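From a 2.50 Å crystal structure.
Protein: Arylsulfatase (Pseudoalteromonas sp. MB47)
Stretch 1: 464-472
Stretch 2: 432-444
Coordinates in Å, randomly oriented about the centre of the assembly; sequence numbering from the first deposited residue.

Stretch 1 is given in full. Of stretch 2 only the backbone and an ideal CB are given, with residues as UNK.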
ATOM      1  N   ALA A 464      10.065   4.663 -18.895  1.00 27.09           N
ATOM      2  CA  ALA A 464       9.398   5.702 -19.664  1.00 26.63           C
ATOM      3  C   ALA A 464       8.917   6.821 -18.754  1.00 26.05           C
ATOM      4  O   ALA A 464       8.437   6.557 -17.644  1.00 25.94           O
ATOM      5  CB  ALA A 464       8.198   5.126 -20.437  1.00 26.65           C
ATOM      6  N   PRO A 465       9.034   8.077 -19.186  1.00 25.71           N
ATOM      7  CA  PRO A 465       8.397   9.165 -18.436  1.00 25.17           C
ATOM      8  C   PRO A 465       6.902   8.924 -18.311  1.00 24.92           C
ATOM      9  O   PRO A 465       6.261   8.380 -19.212  1.00 25.06           O
ATOM     10  CB  PRO A 465       8.696  10.409 -19.280  1.00 24.97           C
ATOM     11  CG  PRO A 465       9.906  10.054 -20.065  1.00 25.44           C
ATOM     12  CD  PRO A 465       9.796   8.581 -20.346  1.00 25.87           C
ATOM     13  N   TRP A 466       6.347   9.326 -17.172  1.00 24.61           N
ATOM     14  CA  TRP A 466       4.909   9.217 -16.975  1.00 24.39           C
ATOM     15  C   TRP A 466       4.198  10.247 -17.844  1.00 24.06           C
ATOM     16  O   TRP A 466       4.657  11.383 -17.986  1.00 23.83           O
ATOM     17  CB  TRP A 466       4.542   9.430 -15.509  1.00 24.19           C
ATOM     18  CG  TRP A 466       5.054   8.368 -14.587  1.00 24.56           C
ATOM     19  CD1 TRP A 466       6.081   7.502 -14.819  1.00 25.02           C
ATOM     20  CD2 TRP A 466       4.553   8.056 -13.284  1.00 24.57           C
ATOM     21  NE1 TRP A 466       6.256   6.675 -13.737  1.00 25.31           N
ATOM     22  CE2 TRP A 466       5.329   6.993 -12.781  1.00 25.05           C
ATOM     23  CE3 TRP A 466       3.524   8.572 -12.492  1.00 24.27           C
ATOM     24  CZ2 TRP A 466       5.110   6.438 -11.523  1.00 25.23           C
ATOM     25  CZ3 TRP A 466       3.307   8.020 -11.243  1.00 25.49           C
ATOM     26  CH2 TRP A 466       4.096   6.963 -10.771  1.00 26.42           C
ATOM     27  N   VAL A 467       3.074   9.843 -18.432  1.00 24.09           N
ATOM     28  CA  VAL A 467       2.304  10.709 -19.315  1.00 23.86           C
ATOM     29  C   VAL A 467       0.837  10.626 -18.927  1.00 23.73           C
ATOM     30  O   VAL A 467       0.287   9.528 -18.782  1.00 24.00           O
ATOM     31  CB  VAL A 467       2.488  10.335 -20.797  1.00 24.17           C
ATOM     32  CG1 VAL A 467       1.618  11.224 -21.670  1.00 23.99           C
ATOM     33  CG2 VAL A 467       3.951  10.453 -21.199  1.00 24.36           C
ATOM     34  N   PHE A 468       0.213  11.787 -18.750  1.00 23.36           N
ATOM     35  CA  PHE A 468      -1.217  11.904 -18.521  1.00 23.26           C
ATOM     36  C   PHE A 468      -1.800  12.831 -19.578  1.00 23.15           C
ATOM     37  O   PHE A 468      -1.327  13.962 -19.739  1.00 22.91           O
ATOM     38  CB  PHE A 468      -1.526  12.473 -17.130  1.00 22.97           C
ATOM     39  CG  PHE A 468      -0.932  11.687 -15.999  1.00 23.10           C
ATOM     40  CD1 PHE A 468       0.351  11.950 -15.553  1.00 23.06           C
ATOM     41  CD2 PHE A 468      -1.666  10.697 -15.369  1.00 23.32           C
ATOM     42  CE1 PHE A 468       0.898  11.233 -14.508  1.00 23.24           C
ATOM     43  CE2 PHE A 468      -1.127   9.975 -14.322  1.00 23.49           C
ATOM     44  CZ  PHE A 468       0.157  10.244 -13.891  1.00 31.00           C
ATOM     45  N   ASN A 469      -2.810  12.359 -20.300  1.00 23.37           N
ATOM     46  CA  ASN A 469      -3.640  13.249 -21.112  1.00 23.30           C
ATOM     47  C   ASN A 469      -4.542  14.015 -20.152  1.00 23.01           C
ATOM     48  O   ASN A 469      -5.509  13.467 -19.619  1.00 23.12           O
ATOM     49  CB  ASN A 469      -4.450  12.463 -22.132  1.00 23.71           C
ATOM     50  CG  ASN A 469      -5.299  13.360 -23.020  1.00 23.72           C
ATOM     51  OD1 ASN A 469      -5.798  14.399 -22.586  1.00 23.43           O
ATOM     52  ND2 ASN A 469      -5.467  12.959 -24.271  1.00 24.10           N
ATOM     53  N   LEU A 470      -4.222  15.286 -19.910  1.00 22.69           N
ATOM     54  CA  LEU A 470      -4.934  16.034 -18.882  1.00 22.43           C
ATOM     55  C   LEU A 470      -6.402  16.253 -19.231  1.00 25.58           C
ATOM     56  O   LEU A 470      -7.203  16.518 -18.330  1.00 22.45           O
ATOM     57  CB  LEU A 470      -4.250  17.376 -18.634  1.00 22.13           C
ATOM     58  CG  LEU A 470      -2.884  17.294 -17.951  1.00 22.03           C
ATOM     59  CD1 LEU A 470      -2.294  18.687 -17.771  1.00 21.79           C
ATOM     60  CD2 LEU A 470      -2.982  16.574 -16.612  1.00 22.03           C
ATOM     61  N   ASN A 471      -6.773  16.153 -20.509  1.00 22.79           N
ATOM     62  CA  ASN A 471      -8.189  16.207 -20.851  1.00 23.00           C
ATOM     63  C   ASN A 471      -8.912  14.960 -20.359  1.00 23.27           C
ATOM     64  O   ASN A 471     -10.058  15.037 -19.903  1.00 23.36           O
ATOM     65  CB  ASN A 471      -8.368  16.363 -22.359  1.00 23.27           C
ATOM     66  CG  ASN A 471      -7.939  17.726 -22.859  1.00 23.08           C
ATOM     67  OD1 ASN A 471      -8.075  18.732 -22.159  1.00 22.79           O
ATOM     68  ND2 ASN A 471      -7.418  17.767 -24.078  1.00 23.27           N
ATOM     69  N   MET A 472      -8.251  13.806 -20.430  1.00 23.45           N
ATOM     70  CA  MET A 472      -8.863  12.535 -20.068  1.00 23.80           C
ATOM     71  C   MET A 472      -8.584  12.113 -18.634  1.00 23.66           C
ATOM     72  O   MET A 472      -9.416  11.432 -18.028  1.00 23.90           O
ATOM     73  CB  MET A 472      -8.375  11.438 -21.016  1.00 24.17           C
ATOM     74  CG  MET A 472      -8.729  11.692 -22.473  1.00 24.43           C
ATOM     75  SD  MET A 472     -10.497  11.965 -22.696  1.00 37.31           S
ATOM     76  CE  MET A 472     -10.503  13.690 -23.134  1.00 24.35           C
ATOM     77  N   UNK A 432       7.013  18.649 -17.613  1.00 22.80           N
ATOM     78  CA  UNK A 432       6.599  19.704 -18.523  1.00 22.67           C
ATOM     79  C   UNK A 432       5.195  19.385 -19.012  1.00 22.50           C
ATOM     80  O   UNK A 432       4.729  18.245 -18.923  1.00 22.56           O
ATOM     81  CB  UNK A 432       7.574  19.846 -19.693  1.00 22.67           C
ATOM     82  N   UNK A 433       4.514  20.411 -19.518  1.00 22.34           N
ATOM     83  CA  UNK A 433       3.235  20.235 -20.185  1.00 22.27           C
ATOM     84  C   UNK A 433       3.332  20.780 -21.603  1.00 22.44           C
ATOM     85  O   UNK A 433       3.846  21.882 -21.820  1.00 22.45           O
ATOM     86  CB  UNK A 433       2.112  20.927 -19.410  1.00 22.27           C
ATOM     87  N   UNK A 434       2.809  20.014 -22.555  1.00 22.62           N
ATOM     88  CA  UNK A 434       2.811  20.383 -23.967  1.00 22.86           C
ATOM     89  C   UNK A 434       1.471  19.958 -24.542  1.00 22.90           C
ATOM     90  O   UNK A 434       1.089  18.789 -24.432  1.00 22.99           O
ATOM     91  CB  UNK A 434       3.975  19.739 -24.723  1.00 22.86           C
ATOM     92  N   UNK A 435       0.758  20.904 -25.148  1.00 22.90           N
ATOM     93  CA  UNK A 435      -0.616  20.681 -25.602  1.00 22.96           C
ATOM     94  C   UNK A 435      -1.413  20.337 -24.345  1.00 22.68           C
ATOM     95  O   UNK A 435      -1.377  21.109 -23.373  1.00 22.40           O
ATOM     96  CB  UNK A 435      -0.707  19.578 -26.659  1.00 22.96           C
ATOM     97  N   UNK A 436      -2.116  19.210 -24.302  1.00 22.80           N
ATOM     98  CA  UNK A 436      -2.849  18.781 -23.119  1.00 22.61           C
ATOM     99  C   UNK A 436      -2.219  17.541 -22.494  1.00 22.67           C
ATOM    100  O   UNK A 436      -2.903  16.746 -21.848  1.00 22.69           O
ATOM    101  CB  UNK A 436      -4.312  18.505 -23.474  1.00 22.61           C
ATOM    102  N   UNK A 437      -0.909  17.377 -22.670  1.00 22.74           N
ATOM    103  CA  UNK A 437      -0.180  16.211 -22.187  1.00 22.87           C
ATOM    104  C   UNK A 437       0.805  16.629 -21.106  1.00 22.67           C
ATOM    105  O   UNK A 437       1.594  17.559 -21.298  1.00 22.61           O
ATOM    106  CB  UNK A 437       0.548  15.510 -23.335  1.00 22.87           C
ATOM    107  N   UNK A 438       0.749  15.939 -19.971  1.00 22.62           N
ATOM    108  CA  UNK A 438       1.616  16.182 -18.825  1.00 22.50           C
ATOM    109  C   UNK A 438       2.628  15.046 -18.746  1.00 22.80           C
ATOM    110  O   UNK A 438       2.246  13.887 -18.559  1.00 22.99           O
ATOM    111  CB  UNK A 438       0.810  16.296 -17.529  1.00 22.50           C
ATOM    112  N   UNK A 439       3.909  15.375 -18.895  1.00 22.91           N
ATOM    113  CA  UNK A 439       4.985  14.388 -18.908  1.00 23.26           C
ATOM    114  C   UNK A 439       5.838  14.596 -17.664  1.00 23.25           C
ATOM    115  O   UNK A 439       6.367  15.693 -17.441  1.00 23.12           O
ATOM    116  CB  UNK A 439       5.829  14.499 -20.179  1.00 23.26           C
ATOM    117  N   UNK A 440       5.976  13.546 -16.859  1.00 23.43           N
ATOM    118  CA  UNK A 440       6.758  13.595 -15.633  1.00 23.50           C
ATOM    119  C   UNK A 440       8.066  12.836 -15.820  1.00 23.96           C
ATOM    120  O   UNK A 440       8.061  11.671 -16.233  1.00 24.26           O
ATOM    121  CB  UNK A 440       5.963  13.017 -14.460  1.00 23.50           C
ATOM    122  N   UNK A 441       9.178  13.494 -15.506  1.00 24.07           N
ATOM    123  CA  UNK A 441      10.477  12.839 -15.455  1.00 24.56           C
ATOM    124  C   UNK A 441      10.913  12.533 -14.031  1.00 24.73           C
ATOM    125  O   UNK A 441      11.761  11.658 -13.832  1.00 25.20           O
ATOM    126  CB  UNK A 441      11.530  13.711 -16.142  1.00 24.56           C
ATOM    127  N   UNK A 442      10.344  13.224 -13.047  1.00 24.41           N
ATOM    128  CA  UNK A 442      10.503  12.899 -11.635  1.00 24.56           C
ATOM    129  C   UNK A 442       9.148  13.088 -10.972  1.00 24.18           C
ATOM    130  O   UNK A 442       8.416  14.028 -11.297  1.00 23.77           O
ATOM    131  CB  UNK A 442      11.576  13.764 -10.971  1.00 24.56           C
ATOM    132  N   UNK A 443       8.815  12.191 -10.046  1.00 24.35           N
ATOM    133  CA  UNK A 443       7.466  12.077  -9.507  1.00 24.09           C
ATOM    134  C   UNK A 443       7.510  12.208  -7.993  1.00 24.20           C
ATOM    135  O   UNK A 443       8.321  11.551  -7.330  1.00 24.63           O
ATOM    136  CB  UNK A 443       6.824  10.750  -9.916  1.00 24.09           C
ATOM    137  N   UNK A 444       6.631  13.049  -7.452  1.00 23.85           N
ATOM    138  CA  UNK A 444       6.443  13.134  -6.012  1.00 23.96           C
ATOM    139  C   UNK A 444       5.530  12.004  -5.550  1.00 24.11           C
ATOM    140  O   UNK A 444       4.456  11.787  -6.122  1.00 25.09           O
ATOM    141  CB  UNK A 444       5.865  14.494  -5.617  1.00 23.96           C
TER

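Strand 466-469 runs antiparallel to strand 437-440. At 432 and 434 the ideal CB has nothing of stretch 1 within 5.5 Å, so the choice stays open; they are Leu 432 and Trp 434. Position 433 points sideways; its ideal CB lies 5.2 Å from Leu 470 CD1, and a long chain could follow that leucine. Arg 433 does so: its CD lies 3.7 Å from Leu 470 CD1, which sits over one face of the guanidinium.

Position 435, with phi/psi of 61/-125, occupies the first corner of a type II' turn, where glycine is the usual choice; the residue is nevertheless Leu 435, out of contact.

Position 436 points toward stretch 1, and its ideal CB is only 3.2 Å from Asn 471 ND2. A short acceptor such as aspartate or asparagine would suit that amide. Asp 436 takes the bond from Asn 471 ND2 to OD2 (2.6 Å), while OD1 forms a salt bridge with Arg 433 NH2 (2.9 Å). Its backbone O accepts from Leu 470 N at 2.8 Å.

Position 437 shares a face with Val 467 and Asn 469, which would accept a branched or aromatic residue. Tyr 437, at chi1 -58°, brings CE1 to 3.8 Å from Asn 469 ND2.

On the opposite face, the ideal CB at 438 lies 3.8 Å from Leu 470 CG, favouring an aliphatic stem. Lys 438 supplies one, then leads its end away to a partner elsewhere in the structure. Its N donates to Phe 468 O and its O accepts from Phe 468 N, both at 2.9 Å.

Position 439 pairs with Val 467 and lies near Pro 465, a setting for valine, isoleucine or leucine. Ile 439 places CG2 3.6 Å from Pro 465 CB and CG1 4.1 Å from Val 467 CG2.

At 440 the ideal CB is 4.0 Å from Trp 466 CB, with Phe 468 CE1 further off, so a flat ring or a medium apolar chain would fit. His 440 sets CD2 3.6 Å from Phe 468 CE1, the ring planes at 86°; its N donates to Trp 466 O (2.8 Å).

Position 441 points away, yet a large side chain could return to Pro 465; Phe 441 CE1 reaches Pro 465 CG at 3.7 Å. Position 442 is out of reach and holds Lys 442.

Position 443 points toward stretch 1; its ideal CB lies 4.6 Å from Trp 466 CZ3, which invites a compact aliphatic residue. Val 443 lays CG2 over the six-membered ring, 3.8 Å from Trp 466 CE3. Position 444 has nothing of stretch 1 near its ideal CB, so many side chains would do; it is Phe 444.

Stretch 2 (432-444) LRWLDYKIHFKVF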
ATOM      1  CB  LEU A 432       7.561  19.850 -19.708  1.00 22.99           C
ATOM      2  CG  LEU A 432       7.707  18.668 -20.666  1.00 23.28           C
ATOM      3  CD1 LEU A 432       6.623  18.651 -21.732  1.00 23.22           C
ATOM      4  CD2 LEU A 432       9.091  18.690 -21.309  1.00 23.69           C
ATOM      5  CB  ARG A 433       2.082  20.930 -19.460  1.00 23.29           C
ATOM      6  CG  ARG A 433       0.775  20.782 -20.234  1.00 26.24           C
ATOM      7  CD  ARG A 433      -0.430  21.336 -19.509  1.00 21.74           C
ATOM      8  NE  ARG A 433      -1.585  21.369 -20.404  1.00 24.85           N
ATOM      9  CZ  ARG A 433      -2.805  21.754 -20.048  1.00 21.73           C
ATOM     10  NH1 ARG A 433      -3.043  22.138 -18.805  1.00 21.52           N
ATOM     11  NH2 ARG A 433      -3.787  21.753 -20.939  1.00 32.13           N
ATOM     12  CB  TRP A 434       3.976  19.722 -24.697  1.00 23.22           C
ATOM     13  CG  TRP A 434       3.887  19.807 -26.178  1.00 23.55           C
ATOM     14  CD1 TRP A 434       3.661  20.925 -26.923  1.00 23.60           C
ATOM     15  CD2 TRP A 434       4.036  18.728 -27.105  1.00 23.92           C
ATOM     16  NE1 TRP A 434       3.650  20.608 -28.257  1.00 23.99           N
ATOM     17  CE2 TRP A 434       3.879  19.265 -28.397  1.00 24.19           C
ATOM     18  CE3 TRP A 434       4.284  17.360 -26.969  1.00 24.11           C
ATOM     19  CZ2 TRP A 434       3.962  18.483 -29.545  1.00 24.64           C
ATOM     20  CZ3 TRP A 434       4.366  16.585 -28.108  1.00 24.54           C
ATOM     21  CH2 TRP A 434       4.206  17.148 -29.380  1.00 24.80           C
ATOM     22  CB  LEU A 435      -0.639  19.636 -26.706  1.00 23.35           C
ATOM     23  CG  LEU A 435       0.211  19.942 -27.941  1.00 32.87           C
ATOM     24  CD1 LEU A 435       0.383  18.701 -28.814  1.00 24.40           C
ATOM     25  CD2 LEU A 435      -0.405  21.081 -28.744  1.00 23.79           C
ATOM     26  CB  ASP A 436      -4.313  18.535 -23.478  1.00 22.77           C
ATOM     27  CG  ASP A 436      -4.981  19.767 -24.074  1.00 30.29           C
ATOM     28  OD1 ASP A 436      -4.697  20.891 -23.604  1.00 31.96           O
ATOM     29  OD2 ASP A 436      -5.786  19.616 -25.017  1.00 39.53           O
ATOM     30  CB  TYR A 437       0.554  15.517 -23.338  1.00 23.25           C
ATOM     31  CG  TYR A 437      -0.374  15.086 -24.451  1.00 24.10           C
ATOM     32  CD1 TYR A 437      -0.989  13.841 -24.425  1.00 23.77           C
ATOM     33  CD2 TYR A 437      -0.649  15.929 -25.519  1.00 23.61           C
ATOM     34  CE1 TYR A 437      -1.844  13.448 -25.433  1.00 24.09           C
ATOM     35  CE2 TYR A 437      -1.501  15.542 -26.532  1.00 23.92           C
ATOM     36  CZ  TYR A 437      -2.094  14.301 -26.485  1.00 24.16           C
ATOM     37  OH  TYR A 437      -2.948  13.914 -27.493  1.00 35.25           O
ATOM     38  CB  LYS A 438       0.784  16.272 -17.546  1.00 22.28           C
ATOM     39  CG  LYS A 438       1.579  16.378 -16.258  1.00 24.39           C
ATOM     40  CD  LYS A 438       2.186  17.753 -16.078  1.00 22.05           C
ATOM     41  CE  LYS A 438       2.785  17.901 -14.690  1.00 22.02           C
ATOM     42  NZ  LYS A 438       1.769  17.775 -13.604  1.00 23.39           N
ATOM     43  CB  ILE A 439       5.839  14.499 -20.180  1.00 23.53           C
ATOM     44  CG1 ILE A 439       4.962  14.414 -21.430  1.00 23.58           C
ATOM     45  CG2 ILE A 439       6.894  13.404 -20.214  1.00 23.96           C
ATOM     46  CD1 ILE A 439       4.563  15.762 -21.983  1.00 24.63           C
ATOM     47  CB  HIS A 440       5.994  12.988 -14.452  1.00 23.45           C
ATOM     48  CG  HIS A 440       4.729  13.707 -14.107  1.00 23.06           C
ATOM     49  ND1 HIS A 440       4.616  14.530 -13.009  1.00 22.86           N
ATOM     50  CD2 HIS A 440       3.516  13.710 -14.708  1.00 22.90           C
ATOM     51  CE1 HIS A 440       3.389  15.015 -12.950  1.00 22.57           C
ATOM     52  NE2 HIS A 440       2.702  14.534 -13.970  1.00 22.60           N
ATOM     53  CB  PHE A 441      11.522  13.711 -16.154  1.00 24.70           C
ATOM     54  CG  PHE A 441      11.148  14.075 -17.564  1.00 24.59           C
ATOM     55  CD1 PHE A 441      11.450  13.228 -18.616  1.00 24.94           C
ATOM     56  CD2 PHE A 441      10.473  15.254 -17.833  1.00 25.74           C
ATOM     57  CE1 PHE A 441      11.096  13.559 -19.913  1.00 26.53           C
ATOM     58  CE2 PHE A 441      10.117  15.587 -19.126  1.00 24.15           C
ATOM     59  CZ  PHE A 441      10.429  14.739 -20.167  1.00 24.50           C
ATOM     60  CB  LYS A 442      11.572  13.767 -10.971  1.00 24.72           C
ATOM     61  CG  LYS A 442      12.989  13.436 -11.434  1.00 25.32           C
ATOM     62  CD  LYS A 442      14.029  14.343 -10.795  1.00 30.24           C
ATOM     63  CE  LYS A 442      15.437  13.960 -11.234  1.00 26.05           C
ATOM     64  NZ  LYS A 442      16.469  14.833 -10.606  1.00 45.30           N
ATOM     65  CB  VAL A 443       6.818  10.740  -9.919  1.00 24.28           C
ATOM     66  CG1 VAL A 443       5.609  10.429  -9.048  1.00 24.18           C
ATOM     67  CG2 VAL A 443       6.430  10.783 -11.388  1.00 24.11           C
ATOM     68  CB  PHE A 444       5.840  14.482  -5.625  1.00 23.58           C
ATOM     69  CG  PHE A 444       6.790  15.636  -5.761  1.00 23.53           C
ATOM     70  CD1 PHE A 444       6.939  16.290  -6.971  1.00 23.29           C
ATOM     71  CD2 PHE A 444       7.526  16.075  -4.674  1.00 23.77           C
ATOM     72  CE1 PHE A 444       7.807  17.355  -7.097  1.00 23.30           C
ATOM     73  CE2 PHE A 444       8.396  17.141  -4.794  1.00 23.79           C
ATOM     74  CZ  PHE A 444       8.536  17.781  -6.007  1.00 23.55           C
TER
HETATM   75  O   HOH W   1      -6.429  20.417 -20.285  1.00 22.07           O
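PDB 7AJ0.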